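Local coordinates for protein 3,4-dihydroxybenzoate decarboxylase (Enterobacter cloacae, PDB 5NY5) that probably decarboxylates 3,4-dihydroxybenzoate, and carboxylates catechols in the reverse direction, as a UbiD-family enzyme dependent on prenylated flavin and a metal ion, at residues 69-74 against 134-139; 355-360 against 408-413. All blocks are in the same frame, centred on the assembly; numbering follows the deposited sequence.

Interaction 1: residues 69-74 against 134-139; sequences SRILVG and LLPAPT
Ser-69 and Ile-71 pack on Pro-136 and Pro-138 in a mostly apolar contact. Ile-71 is on strand 70-73, in the N-terminal part of the chain, and Ser-69 lies in the loop leading into it. The prolines sit in an irregular loop after helix 131-134. No hydrogen bond joins the two segments, and only 184 Å² is buried between them. Pro-136 and Ile-71 share the greater part of the contact. The Pro-136 ring meets two residues: Pro-136 CD lies 3.6 Å from Ser-69 OG, and Pro-136 CG lies 3.8 Å from Ile-71 CD1. Ile-71 holds CG1 beside its backbone N (chi1 -60°) and extends to CD1, which slides past the proline. Ile-71 CD1 also comes 3.3 Å from Pro-136 O, a van der Waals touch on a carbonyl. The other branch, Ile-71 CG2, reaches Pro-138 CG more loosely, at 4.4 Å. Ile-71 thus spans both prolines, one with each branch. Leu-35 of helix 34-42 also packs on Ile-71. Pro-138 lies about 11 Å, side chain to side chain, from Arg-171, a prenylated-FMN-binding residue. Pro-136 centres an inverse gamma turn, and the whole is plain packing of a mixed four-stranded sheet against a turn in the flavin-binding, Rift-related region.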
ATOM      1  N   SER A  69      56.998  15.483 -18.117  1.00 59.49           N
ATOM      2  CA  SER A  69      55.550  15.528 -17.984  1.00 57.99           C
ATOM      3  C   SER A  69      55.167  15.776 -16.533  1.00 57.00           C
ATOM      4  O   SER A  69      55.894  15.412 -15.605  1.00 57.35           O
ATOM      5  CB  SER A  69      54.911  14.226 -18.473  1.00 57.76           C
ATOM      6  OG  SER A  69      54.880  14.164 -19.886  1.00 58.51           O
ATOM      7  N   ARG A  70      54.017  16.418 -16.348  1.00 55.90           N
ATOM      8  CA  ARG A  70      53.454  16.626 -15.022  1.00 54.98           C
ATOM      9  C   ARG A  70      51.938  16.560 -15.135  1.00 53.80           C
ATOM     10  O   ARG A  70      51.346  17.243 -15.975  1.00 53.69           O
ATOM     11  CB  ARG A  70      53.911  17.961 -14.421  1.00 55.34           C
ATOM     12  CG  ARG A  70      53.848  19.146 -15.369  1.00 55.79           C
ATOM     13  CD  ARG A  70      54.270  20.428 -14.670  1.00 56.33           C
ATOM     14  NE  ARG A  70      54.192  21.582 -15.557  1.00 56.92           N
ATOM     15  CZ  ARG A  70      54.424  22.835 -15.180  1.00 57.60           C
ATOM     16  NH1 ARG A  70      54.750  23.103 -13.925  1.00 57.77           N
ATOM     17  NH2 ARG A  70      54.326  23.820 -16.060  1.00 58.26           N
ATOM     18  N   ILE A  71      51.321  15.730 -14.297  1.00 53.08           N
ATOM     19  CA  ILE A  71      49.906  15.394 -14.403  1.00 52.15           C
ATOM     20  C   ILE A  71      49.145  16.042 -13.256  1.00 51.40           C
ATOM     21  O   ILE A  71      49.583  16.002 -12.101  1.00 51.45           O
ATOM     22  CB  ILE A  71      49.701  13.869 -14.416  1.00 52.15           C
ATOM     23  CG1 ILE A  71      50.446  13.262 -15.604  1.00 53.12           C
ATOM     24  CG2 ILE A  71      48.223  13.525 -14.473  1.00 51.35           C
ATOM     25  CD1 ILE A  71      50.293  11.771 -15.734  1.00 53.43           C
ATOM     26  N   LEU A  72      47.995  16.623 -13.580  1.00 50.85           N
ATOM     27  CA  LEU A  72      47.205  17.409 -12.644  1.00 50.34           C
ATOM     28  C   LEU A  72      45.835  16.773 -12.452  1.00 49.61           C
ATOM     29  O   LEU A  72      45.145  16.475 -13.430  1.00 49.51           O
ATOM     30  CB  LEU A  72      47.052  18.832 -13.161  1.00 50.61           C
ATOM     31  CG  LEU A  72      46.318  19.802 -12.258  1.00 50.39           C
ATOM     32  CD1 LEU A  72      47.053  19.909 -10.938  1.00 50.65           C
ATOM     33  CD2 LEU A  72      46.245  21.137 -12.960  1.00 50.92           C
ATOM     34  N   VAL A  73      45.439  16.577 -11.194  1.00 49.26           N
ATOM     35  CA  VAL A  73      44.146  15.992 -10.863  1.00 48.73           C
ATOM     36  C   VAL A  73      43.542  16.733  -9.680  1.00 48.54           C
ATOM     37  O   VAL A  73      44.254  17.285  -8.837  1.00 48.84           O
ATOM     38  CB  VAL A  73      44.244  14.483 -10.535  1.00 48.74           C
ATOM     39  CG1 VAL A  73      44.693  13.690 -11.746  1.00 49.11           C
ATOM     40  CG2 VAL A  73      45.180  14.256  -9.365  1.00 49.00           C
ATOM     41  N   GLY A  74      42.212  16.733  -9.622  1.00 48.21           N
ATOM     42  CA  GLY A  74      41.487  17.227  -8.472  1.00 48.15           C
ATOM     43  C   GLY A  74      41.175  18.704  -8.466  1.00 48.53           C
ATOM     44  O   GLY A  74      40.785  19.228  -7.417  1.00 49.23           O
ATOM     45  N   LEU A 134      53.944  10.826 -26.259  1.00 63.62           N
ATOM     46  CA  LEU A 134      53.747  12.262 -26.123  1.00 62.72           C
ATOM     47  C   LEU A 134      53.029  12.636 -24.832  1.00 60.84           C
ATOM     48  O   LEU A 134      53.446  13.573 -24.143  1.00 60.34           O
ATOM     49  CB  LEU A 134      52.966  12.786 -27.329  1.00 63.03           C
ATOM     50  CG  LEU A 134      53.145  14.252 -27.713  1.00 63.11           C
ATOM     51  CD1 LEU A 134      54.615  14.619 -27.717  1.00 64.30           C
ATOM     52  CD2 LEU A 134      52.540  14.502 -29.079  1.00 63.95           C
ATOM     53  N   LEU A 135      51.959  11.922 -24.485  1.00 65.59           N
ATOM     54  CA  LEU A 135      51.131  12.279 -23.346  1.00 58.42           C
ATOM     55  C   LEU A 135      50.967  11.070 -22.423  1.00 57.95           C
ATOM     56  O   LEU A 135      50.595   9.984 -22.889  1.00 58.55           O
ATOM     57  CB  LEU A 135      49.763  12.781 -23.814  1.00 57.60           C
ATOM     58  CG  LEU A 135      49.816  14.005 -24.728  1.00 58.04           C
ATOM     59  CD1 LEU A 135      48.435  14.362 -25.237  1.00 57.56           C
ATOM     60  CD2 LEU A 135      50.437  15.174 -23.992  1.00 57.62           C
ATOM     61  N   PRO A 136      51.226  11.212 -21.198  1.00 57.20           N
ATOM     62  CA  PRO A 136      51.006  10.106 -20.245  1.00 56.89           C
ATOM     63  C   PRO A 136      49.566  10.064 -19.734  1.00 55.64           C
ATOM     64  O   PRO A 136      49.240  10.455 -18.614  1.00 54.61           O
ATOM     65  CB  PRO A 136      52.000  10.428 -19.128  1.00 56.78           C
ATOM     66  CG  PRO A 136      52.065  11.919 -19.129  1.00 56.27           C
ATOM     67  CD  PRO A 136      51.892  12.362 -20.562  1.00 56.86           C
ATOM     68  N   ALA A 137      48.674   9.579 -20.583  1.00 55.90           N
ATOM     69  CA  ALA A 137      47.274   9.451 -20.201  1.00 54.98           C
ATOM     70  C   ALA A 137      47.139   8.394 -19.113  1.00 54.81           C
ATOM     71  O   ALA A 137      47.580   7.255 -19.312  1.00 55.85           O
ATOM     72  CB  ALA A 137      46.421   9.086 -21.410  1.00 55.60           C
ATOM     73  N   PRO A 138      46.552   8.714 -17.967  1.00 53.70           N
ATOM     74  CA  PRO A 138      46.488   7.747 -16.873  1.00 53.66           C
ATOM     75  C   PRO A 138      45.320   6.785 -17.027  1.00 53.87           C
ATOM     76  O   PRO A 138      44.361   7.028 -17.760  1.00 53.77           O
ATOM     77  CB  PRO A 138      46.308   8.626 -15.628  1.00 52.51           C
ATOM     78  CG  PRO A 138      46.114  10.050 -16.140  1.00 51.97           C
ATOM     79  CD  PRO A 138      45.892   9.977 -17.612  1.00 52.61           C
ATOM     80  N   THR A 139      45.432   5.666 -16.322  1.00 54.35           N
ATOM     81  CA  THR A 139      44.343   4.715 -16.158  1.00 54.63           C
ATOM     82  C   THR A 139      43.885   4.770 -14.710  1.00 53.79           C
ATOM     83  O   THR A 139      44.712   4.717 -13.794  1.00 58.41           O
ATOM     84  CB  THR A 139      44.781   3.296 -16.522  1.00 56.18           C
ATOM     85  OG1 THR A 139      45.723   2.823 -15.553  1.00 56.47           O
ATOM     86  CG2 THR A 139      45.431   3.277 -17.895  1.00 57.20           C
TER

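Interaction 2: residues 355-360 against 408-413; sequences YAHTAG and FDSDDI
The Tyr-355 and Phe-408 rings meet at an oblique angle, with planes at 36° and centroids 4.7 Å apart. Phe-408 CD1 sits over the centre of one face of the Tyr-355 ring, 3.7 Å from Tyr-355 CG. The opposite face of Tyr-355 is covered by CA of His-357, so the ring is held between the two. With CG anti to the backbone N (chi1 178°), the Tyr-355 ring lies where Phe-408 CD1 can cover its face. The second point of contact is the His-357 ring edge. His-357 NE2 pairs with Ser-410 OG at 2.9 Å; either atom could be the donor, and the bond is somewhat doubtful because Ser-410 OG lies too close to another atom of the model. Ile-413 CD1 lies at the ring edge too, 3.8 Å from His-357 CD2. These contacts join the end of strand 351-356, outermost in its sheet within this chain, to the start of helix 410-419 in the C-terminal UbiD domain. Ile-367, on the neighbouring strand 365-370, packs on Tyr-355, His-357 and Ile-413. The His-357 ring is fixed from its other nitrogen. Ala-359 N donates to His-357 ND1 at 2.9 Å, almost straight (171°) and in the ring plane. Thr-358 N donates to Tyr-355 OH at 3.2 Å. A water donates to Phe-408 O and makes a weak bond, of undecided direction, with Tyr-355 OH. Asp-409 is the N-cap of the helix, and its OD1 accepts a weak bond from Asp-411 N. Asp-409 OD2 also forms a salt bridge with Arg-50 of a second subunit, whose Asp-411 packs on His-357.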
ATOM      1  N   TYR A 355      20.914  21.296  -3.205  1.00 38.64           N
ATOM      2  CA  TYR A 355      22.201  20.616  -3.261  1.00 38.85           C
ATOM      3  C   TYR A 355      22.043  19.355  -4.094  1.00 38.52           C
ATOM      4  O   TYR A 355      21.235  18.486  -3.760  1.00 38.52           O
ATOM      5  CB  TYR A 355      22.704  20.279  -1.850  1.00 38.80           C
ATOM      6  CG  TYR A 355      24.019  19.527  -1.790  1.00 39.09           C
ATOM      7  CD1 TYR A 355      24.935  19.586  -2.831  1.00 39.57           C
ATOM      8  CD2 TYR A 355      24.342  18.755  -0.683  1.00 38.99           C
ATOM      9  CE1 TYR A 355      26.129  18.898  -2.774  1.00 39.92           C
ATOM     10  CE2 TYR A 355      25.538  18.065  -0.616  1.00 39.36           C
ATOM     11  CZ  TYR A 355      26.427  18.141  -1.665  1.00 39.81           C
ATOM     12  OH  TYR A 355      27.616  17.455  -1.605  1.00 40.26           O
ATOM     13  N   ALA A 356      22.803  19.267  -5.182  1.00 38.95           N
ATOM     14  CA  ALA A 356      22.913  18.029  -5.949  1.00 38.79           C
ATOM     15  C   ALA A 356      23.944  17.169  -5.234  1.00 38.86           C
ATOM     16  O   ALA A 356      25.137  17.210  -5.531  1.00 39.44           O
ATOM     17  CB  ALA A 356      23.303  18.310  -7.395  1.00 39.37           C
ATOM     18  N   HIS A 357      23.462  16.380  -4.275  1.00 38.34           N
ATOM     19  CA  HIS A 357      24.332  15.743  -3.297  1.00 38.48           C
ATOM     20  C   HIS A 357      25.422  14.916  -3.968  1.00 42.01           C
ATOM     21  O   HIS A 357      25.194  14.261  -4.987  1.00 42.25           O
ATOM     22  CB  HIS A 357      23.509  14.862  -2.362  1.00 37.92           C
ATOM     23  CG  HIS A 357      24.191  14.556  -1.067  1.00 38.14           C
ATOM     24  ND1 HIS A 357      25.304  13.749  -0.986  1.00 38.55           N
ATOM     25  CD2 HIS A 357      23.920  14.952   0.197  1.00 38.12           C
ATOM     26  CE1 HIS A 357      25.690  13.661   0.274  1.00 38.78           C
ATOM     27  NE2 HIS A 357      24.867  14.382   1.012  1.00 38.53           N
ATOM     28  N   THR A 358      26.619  14.957  -3.380  1.00 41.97           N
ATOM     29  CA  THR A 358      27.762  14.251  -3.941  1.00 39.98           C
ATOM     30  C   THR A 358      27.591  12.740  -3.883  1.00 39.72           C
ATOM     31  O   THR A 358      28.254  12.025  -4.641  1.00 40.11           O
ATOM     32  CB  THR A 358      29.045  14.670  -3.216  1.00 40.68           C
ATOM     33  OG1 THR A 358      30.173  14.015  -3.807  1.00 41.32           O
ATOM     34  CG2 THR A 358      28.972  14.306  -1.746  1.00 40.53           C
ATOM     35  N   ALA A 359      26.720  12.238  -3.007  1.00 42.58           N
ATOM     36  CA  ALA A 359      26.430  10.811  -2.994  1.00 39.42           C
ATOM     37  C   ALA A 359      25.682  10.375  -4.243  1.00 39.16           C
ATOM     38  O   ALA A 359      25.747   9.200  -4.616  1.00 39.44           O
ATOM     39  CB  ALA A 359      25.633  10.443  -1.746  1.00 39.42           C
ATOM     40  N   GLY A 360      24.977  11.289  -4.894  1.00 39.74           N
ATOM     41  CA  GLY A 360      24.364  11.015  -6.171  1.00 42.41           C
ATOM     42  C   GLY A 360      25.229  11.367  -7.357  1.00 40.86           C
ATOM     43  O   GLY A 360      24.748  11.330  -8.493  1.00 41.40           O
ATOM     44  N   PHE A 408      24.139  20.684   3.222  1.00 40.56           N
ATOM     45  CA  PHE A 408      25.434  20.155   2.819  1.00 41.21           C
ATOM     46  C   PHE A 408      26.041  19.242   3.873  1.00 43.58           C
ATOM     47  O   PHE A 408      27.103  18.659   3.634  1.00 43.10           O
ATOM     48  CB  PHE A 408      26.396  21.303   2.499  1.00 41.41           C
ATOM     49  CG  PHE A 408      25.911  22.201   1.402  1.00 41.09           C
ATOM     50  CD1 PHE A 408      26.167  21.894   0.076  1.00 41.10           C
ATOM     51  CD2 PHE A 408      25.185  23.344   1.691  1.00 42.05           C
ATOM     52  CE1 PHE A 408      25.713  22.709  -0.937  1.00 41.25           C
ATOM     53  CE2 PHE A 408      24.730  24.164   0.680  1.00 41.67           C
ATOM     54  CZ  PHE A 408      24.994  23.845  -0.636  1.00 41.38           C
ATOM     55  N   ASP A 409      25.386  19.096   5.021  1.00 40.23           N
ATOM     56  CA  ASP A 409      25.856  18.270   6.127  1.00 41.16           C
ATOM     57  C   ASP A 409      25.027  16.990   6.141  1.00 40.15           C
ATOM     58  O   ASP A 409      23.861  17.004   6.551  1.00 39.59           O
ATOM     59  CB  ASP A 409      25.733  19.036   7.444  1.00 40.89           C
ATOM     60  CG  ASP A 409      26.409  18.336   8.600  1.00 41.48           C
ATOM     61  OD1 ASP A 409      26.653  17.117   8.514  1.00 47.05           O
ATOM     62  OD2 ASP A 409      26.688  19.013   9.609  1.00 42.10           O
ATOM     63  N   SER A 410      25.635  15.882   5.705  1.00 39.89           N
ATOM     64  CA  SER A 410      24.897  14.628   5.599  1.00 39.40           C
ATOM     65  C   SER A 410      24.412  14.133   6.954  1.00 39.54           C
ATOM     66  O   SER A 410      23.362  13.486   7.035  1.00 39.59           O
ATOM     67  CB  SER A 410      25.758  13.564   4.927  1.00 39.55           C
ATOM     68  OG  SER A 410      26.058  13.930   3.599  1.00 39.42           O
ATOM     69  N   ASP A 411      25.159  14.410   8.024  1.00 40.27           N
ATOM     70  CA  ASP A 411      24.650  14.126   9.361  1.00 40.55           C
ATOM     71  C   ASP A 411      23.349  14.876   9.610  1.00 40.14           C
ATOM     72  O   ASP A 411      22.370  14.306  10.105  1.00 39.93           O
ATOM     73  CB  ASP A 411      25.689  14.497  10.424  1.00 41.52           C
ATOM     74  CG  ASP A 411      26.823  13.495  10.516  1.00 42.09           C
ATOM     75  OD1 ASP A 411      26.747  12.436   9.865  1.00 41.76           O
ATOM     76  OD2 ASP A 411      27.792  13.765  11.252  1.00 54.04           O
ATOM     77  N   ASP A 412      23.318  16.162   9.255  1.00 40.10           N
ATOM     78  CA  ASP A 412      22.129  16.972   9.484  1.00 39.83           C
ATOM     79  C   ASP A 412      20.964  16.517   8.613  1.00 39.02           C
ATOM     80  O   ASP A 412      19.802  16.679   9.000  1.00 38.81           O
ATOM     81  CB  ASP A 412      22.455  18.442   9.230  1.00 40.07           C
ATOM     82  CG  ASP A 412      21.806  19.362  10.239  1.00 40.41           C
ATOM     83  OD1 ASP A 412      21.417  18.879  11.320  1.00 45.45           O
ATOM     84  OD2 ASP A 412      21.694  20.572   9.955  1.00 40.51           O
ATOM     85  N   ILE A 413      21.251  15.947   7.442  1.00 38.63           N
ATOM     86  CA  ILE A 413      20.193  15.421   6.588  1.00 37.93           C
ATOM     87  C   ILE A 413      19.564  14.185   7.219  1.00 37.80           C
ATOM     88  O   ILE A 413      18.337  14.040   7.246  1.00 37.43           O
ATOM     89  CB  ILE A 413      20.744  15.125   5.183  1.00 37.69           C
ATOM     90  CG1 ILE A 413      21.251  16.410   4.528  1.00 37.89           C
ATOM     91  CG2 ILE A 413      19.688  14.463   4.318  1.00 37.05           C
ATOM     92  CD1 ILE A 413      21.862  16.198   3.165  1.00 37.81           C
TER
HETATM   93  O   HOH W   1      28.794  17.697   1.643  1.00 33.94           O

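Interaction 1 closes in the chain before interaction 2 opens. Their centres are 31 Å apart, and their nearest atoms about 12 Å, with no touch between them. They share no sheet: strand 70-73 is in a mixed four-stranded sheet, and strand 351-356 in a five-stranded one. Helix 324-346 is the element that meets both. In sequence it lies between strand 316-319, which pairs with strand 70-73, and strand 351-356. Its Glu-326 makes a weak bond to Gly-74 N, and its Glu-325 and Thr-328 bond to Thr-358. Both contacts are made within one chain. No other chain of the assembly touches interaction 1, while a second subunit packs against interaction 2.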